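Local coordinates for protein hydrolase (Thermus thermophilus, PDB 1UFO) that is probably a hydrolase of the alpha/beta hydrolase fold, with a likely serine nucleophile, although its substrate is not known, at residues R50-L55 and A229-W234; E98-R101 and P106-L109. All coordinates share one frame; numbering follows the deposited sequence.

Contact 1 and contact 2 both fasten a helix to the central sheet, but they sit on opposite faces of it. In contact 1 the C-terminal helix 221-236 lies against strand 52-56 and the turn before it, whereas in contact 2 the long helix 77-103 meets strand 107-112, the next strand in the chain. Both are largely buried. Contact 1 adds a salt bridge to its apolar packing, close to the second subunit; contact 2 is aliphatic, with a water-mediated link at its margin. They meet through the sheet residues: Leu231 CD2 lies 3.4 Å from Phe108 CD2, and Leu55 CD1 lies 3.5 Å from Ala99 CB.

Contact 1 of 2, residues R50-L55 and A229-W234; sequences RGFLLL and AFLEHW
Glu232 reaches from helix 221-236 between Phe52 and Arg50, and its side chain serves both in turn. Its CB starts toward the strand with CG anti to the carbonyl carbon (chi1 -65°), which brings the CG methylene to the edge of the Phe52 ring, 3.9 Å from CE1 and near the ring plane. Beyond CG the chain runs extended, and the carboxylate plane is turned 51° from that of the phenyl ring. At the tip, Glu232 OE2 receives Arg50 NH1 at 2.7 Å in a salt bridge; the N-H points poorly, at 127°, so the hydrogen bond is weak and the attraction is probably mainly electrostatic. The guanidinium meets OE2 at its edge, on an arginine chain bent at chi2 and chi3 that crosses the glutamate at about a right angle. The other oxygen, OE1, forms a salt bridge with Lys24, so two cations share this mostly buried carboxylate. With an alanine in place of Glu232, Arg50 and Lys24 would probably lose the carboxylate that pairs with both, and the Phe52 edge its methylene neighbour. Beside this polar group, Leu231 applies its CB to the far end of the Phe52 ring, 3.9 Å from CZ, while its CD1 lies 4.1 Å from CE2. Arg50 also packs on Arg50 of the second subunit, placing the ionic end of the contact near the dimer interface. A C-terminal helix packed through apolar side chains on the central, mostly parallel sheet is characteristic of the alpha/beta hydrolase fold.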
# COMPACT_ATOMS: atom_id res chain seq x y z
N ARG A 50 0.54 -4.10 18.38
CA ARG A 50 -0.48 -3.15 18.03
C ARG A 50 -1.85 -3.68 18.50
O ARG A 50 -2.87 -3.00 18.38
CB ARG A 50 -0.44 -3.00 16.50
CG ARG A 50 -1.07 -1.86 15.87
CD ARG A 50 -0.26 -0.59 16.17
NE ARG A 50 0.96 -0.37 15.39
CZ ARG A 50 1.05 0.28 14.21
NH1 ARG A 50 -0.02 0.79 13.59
NH2 ARG A 50 2.25 0.54 13.71
N GLY A 51 -1.89 -4.91 19.01
CA GLY A 51 -3.16 -5.39 19.55
C GLY A 51 -3.78 -6.56 18.78
O GLY A 51 -4.90 -6.99 19.11
N PHE A 52 -3.10 -7.10 17.78
CA PHE A 52 -3.67 -8.27 17.05
C PHE A 52 -3.23 -9.57 17.69
O PHE A 52 -2.03 -9.80 17.92
CB PHE A 52 -3.21 -8.23 15.57
CG PHE A 52 -3.87 -7.12 14.81
CD1 PHE A 52 -3.40 -5.81 14.90
CD2 PHE A 52 -5.01 -7.38 14.03
CE1 PHE A 52 -4.08 -4.78 14.21
CE2 PHE A 52 -5.66 -6.38 13.36
CZ PHE A 52 -5.18 -5.05 13.46
N LEU A 53 -4.23 -10.41 18.06
CA LEU A 53 -3.92 -11.71 18.58
C LEU A 53 -3.66 -12.59 17.36
O LEU A 53 -4.59 -12.87 16.57
CB LEU A 53 -5.15 -12.19 19.42
CG LEU A 53 -4.94 -13.41 20.30
CD1 LEU A 53 -6.20 -13.48 21.20
CD2 LEU A 53 -4.77 -14.69 19.48
N LEU A 54 -2.41 -12.95 17.17
CA LEU A 54 -2.04 -13.76 15.98
C LEU A 54 -2.18 -15.21 16.26
O LEU A 54 -1.74 -15.72 17.30
CB LEU A 54 -0.60 -13.54 15.62
CG LEU A 54 -0.16 -12.07 15.61
CD1 LEU A 54 1.39 -12.04 15.25
CD2 LEU A 54 -0.98 -11.25 14.61
N LEU A 55 -2.74 -15.91 15.29
CA LEU A 55 -2.89 -17.37 15.32
C LEU A 55 -2.31 -17.98 14.04
O LEU A 55 -2.54 -17.44 13.00
CB LEU A 55 -4.37 -17.76 15.31
CG LEU A 55 -5.17 -17.20 16.49
CD1 LEU A 55 -6.68 -17.60 16.33
CD2 LEU A 55 -4.72 -17.82 17.79
N ALA A 229 -1.47 -1.49 8.35
CA ALA A 229 -2.28 -0.26 8.16
C ALA A 229 -3.64 -0.62 7.54
O ALA A 229 -4.63 -0.08 7.94
CB ALA A 229 -1.51 0.75 7.22
N PHE A 230 -3.66 -1.52 6.56
CA PHE A 230 -4.89 -1.93 5.90
C PHE A 230 -5.83 -2.57 6.90
O PHE A 230 -7.01 -2.24 6.89
CB PHE A 230 -4.52 -2.90 4.77
CG PHE A 230 -5.68 -3.29 3.88
CD1 PHE A 230 -6.03 -2.48 2.76
CD2 PHE A 230 -6.39 -4.47 4.09
CE1 PHE A 230 -7.03 -2.86 1.90
CE2 PHE A 230 -7.43 -4.86 3.19
CZ PHE A 230 -7.75 -4.05 2.08
N LEU A 231 -5.29 -3.47 7.74
CA LEU A 231 -6.13 -4.12 8.79
C LEU A 231 -6.65 -3.07 9.79
O LEU A 231 -7.82 -3.11 10.12
CB LEU A 231 -5.34 -5.13 9.59
CG LEU A 231 -4.87 -6.35 8.76
CD1 LEU A 231 -4.21 -7.38 9.71
CD2 LEU A 231 -6.02 -6.94 7.95
N GLU A 232 -5.81 -2.15 10.24
CA GLU A 232 -6.34 -1.18 11.21
C GLU A 232 -7.40 -0.30 10.58
O GLU A 232 -8.39 0.02 11.27
CB GLU A 232 -5.29 -0.35 11.85
CG GLU A 232 -4.34 -1.20 12.69
CD GLU A 232 -3.42 -0.37 13.53
OE1 GLU A 232 -3.40 -0.60 14.75
OE2 GLU A 232 -2.68 0.50 13.02
N HIS A 233 -7.23 0.09 9.29
CA HIS A 233 -8.25 0.93 8.65
C HIS A 233 -9.61 0.19 8.67
O HIS A 233 -10.63 0.77 9.04
CB HIS A 233 -7.83 1.17 7.19
CG HIS A 233 -8.84 1.99 6.45
ND1 HIS A 233 -8.99 3.34 6.67
CD2 HIS A 233 -9.82 1.62 5.59
CE1 HIS A 233 -10.04 3.76 5.99
NE2 HIS A 233 -10.57 2.74 5.32
N TRP A 234 -9.62 -1.09 8.29
CA TRP A 234 -10.89 -1.81 8.23
C TRP A 234 -11.42 -2.17 9.64
O TRP A 234 -12.61 -2.25 9.83
CB TRP A 234 -10.81 -3.06 7.31
CG TRP A 234 -10.70 -2.60 5.88
CD1 TRP A 234 -9.57 -2.66 5.02
CD2 TRP A 234 -11.69 -1.86 5.18
NE1 TRP A 234 -9.87 -1.96 3.89
CE2 TRP A 234 -11.14 -1.47 3.93
CE3 TRP A 234 -13.00 -1.48 5.48
CZ2 TRP A 234 -11.88 -0.69 2.99
CZ3 TRP A 234 -13.73 -0.75 4.56
CH2 TRP A 234 -13.17 -0.36 3.33

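Contact 2 of 2, residues E98-R101 and P106-L109; sequences EAER and PLFL
Leu107, the first residue of strand 107-112, turns its side chain toward helix 77-103 and meets Glu100 and Ala99 there. The closest approach is aliphatic: Glu100 CG lies 3.7 Å from Leu107 CB, the two side chains crossing at about a right angle. With its own CG anti to the backbone N (chi1 -174°), Leu107 carries CD1 along the helix surface, where it comes within 3.9 Å of Glu100 CG and faces the Ala99 methyl, Ala99 CB to Leu107 CD1 being 4.3 Å. The Ala99 methyl also packs on Leu26 of the adjacent strand 25-30 and Leu55 of strand 52-56, one further along the sheet. This is the second half of a beta-alpha-beta crossover of the alpha/beta hydrolase fold, from strand 52-56 through helix 77-103 to strand 107-112: a short connection reverses the chain and the strand enters parallel to strand 25-30, probably leading to the nucleophile elbow. The CB of Glu100 leaves the helix across the line to the strand rather than straight at it, yet its extended chain brings the carboxylate nearer the start of the strand. There one water donates to Glu100 OE1 at 3.1 Å and accepts the backbone N-H of Leu107, with N to water oxygen 2.9 Å. That water satisfies the strand's first amide and links it to the glutamate. Leu107 also packs against Pro129, in the loop before strand 132-135.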
# COMPACT_ATOMS: atom_id res chain seq x y z
N GLU A 98 -13.87 -21.17 15.38
CA GLU A 98 -13.74 -21.41 16.81
C GLU A 98 -13.07 -20.17 17.49
O GLU A 98 -13.48 -19.76 18.59
CB GLU A 98 -12.91 -22.68 17.09
CG GLU A 98 -12.54 -22.92 18.59
CD GLU A 98 -13.76 -22.94 19.49
OE1 GLU A 98 -13.59 -22.64 20.72
OE2 GLU A 98 -14.84 -23.29 18.95
N ALA A 99 -12.08 -19.58 16.84
CA ALA A 99 -11.39 -18.47 17.49
C ALA A 99 -12.39 -17.31 17.68
O ALA A 99 -12.42 -16.62 18.69
CB ALA A 99 -10.19 -18.01 16.55
N GLU A 100 -13.23 -17.08 16.69
CA GLU A 100 -14.19 -15.99 16.79
C GLU A 100 -15.16 -16.24 17.91
O GLU A 100 -15.49 -15.30 18.65
CB GLU A 100 -15.02 -15.85 15.51
CG GLU A 100 -14.24 -15.36 14.36
CD GLU A 100 -15.19 -15.04 13.23
OE1 GLU A 100 -15.75 -13.92 13.19
OE2 GLU A 100 -15.41 -15.97 12.43
N ARG A 101 -15.63 -17.48 18.03
CA ARG A 101 -16.60 -17.81 19.13
C ARG A 101 -15.95 -17.63 20.48
O ARG A 101 -16.56 -17.11 21.43
CB ARG A 101 -17.06 -19.27 19.02
CG ARG A 101 -18.17 -19.43 17.91
CD ARG A 101 -18.80 -20.80 17.92
NE ARG A 101 -17.76 -21.82 17.91
CZ ARG A 101 -17.39 -22.47 16.81
NH1 ARG A 101 -16.41 -23.37 16.90
NH2 ARG A 101 -18.02 -22.24 15.66
N PRO A 106 -13.08 -9.16 16.19
CA PRO A 106 -13.13 -9.13 14.71
C PRO A 106 -11.99 -10.01 14.20
O PRO A 106 -10.87 -9.92 14.72
CB PRO A 106 -12.84 -7.70 14.40
CG PRO A 106 -13.39 -6.94 15.56
CD PRO A 106 -13.02 -7.80 16.76
N LEU A 107 -12.28 -10.79 13.14
CA LEU A 107 -11.26 -11.70 12.63
C LEU A 107 -10.84 -11.33 11.23
O LEU A 107 -11.71 -11.05 10.34
CB LEU A 107 -11.75 -13.17 12.65
CG LEU A 107 -10.61 -14.18 12.26
CD1 LEU A 107 -10.59 -15.48 13.04
CD2 LEU A 107 -10.85 -14.44 10.74
N PHE A 108 -9.53 -11.32 11.04
CA PHE A 108 -8.91 -11.05 9.74
C PHE A 108 -8.09 -12.23 9.34
O PHE A 108 -7.69 -13.04 10.19
CB PHE A 108 -7.97 -9.85 9.85
CG PHE A 108 -8.65 -8.60 10.20
CD1 PHE A 108 -8.85 -8.21 11.52
CD2 PHE A 108 -9.08 -7.78 9.18
CE1 PHE A 108 -9.49 -6.98 11.82
CE2 PHE A 108 -9.73 -6.54 9.44
CZ PHE A 108 -9.93 -6.12 10.75
N LEU A 109 -7.86 -12.38 8.04
CA LEU A 109 -6.97 -13.47 7.57
C LEU A 109 -5.71 -12.88 6.90
O LEU A 109 -5.79 -11.80 6.25
CB LEU A 109 -7.63 -14.30 6.49
CG LEU A 109 -8.91 -15.00 6.78
CD1 LEU A 109 -9.31 -15.77 5.42
CD2 LEU A 109 -8.68 -16.05 7.91
O HOH W 1 -15.06 -11.03 12.37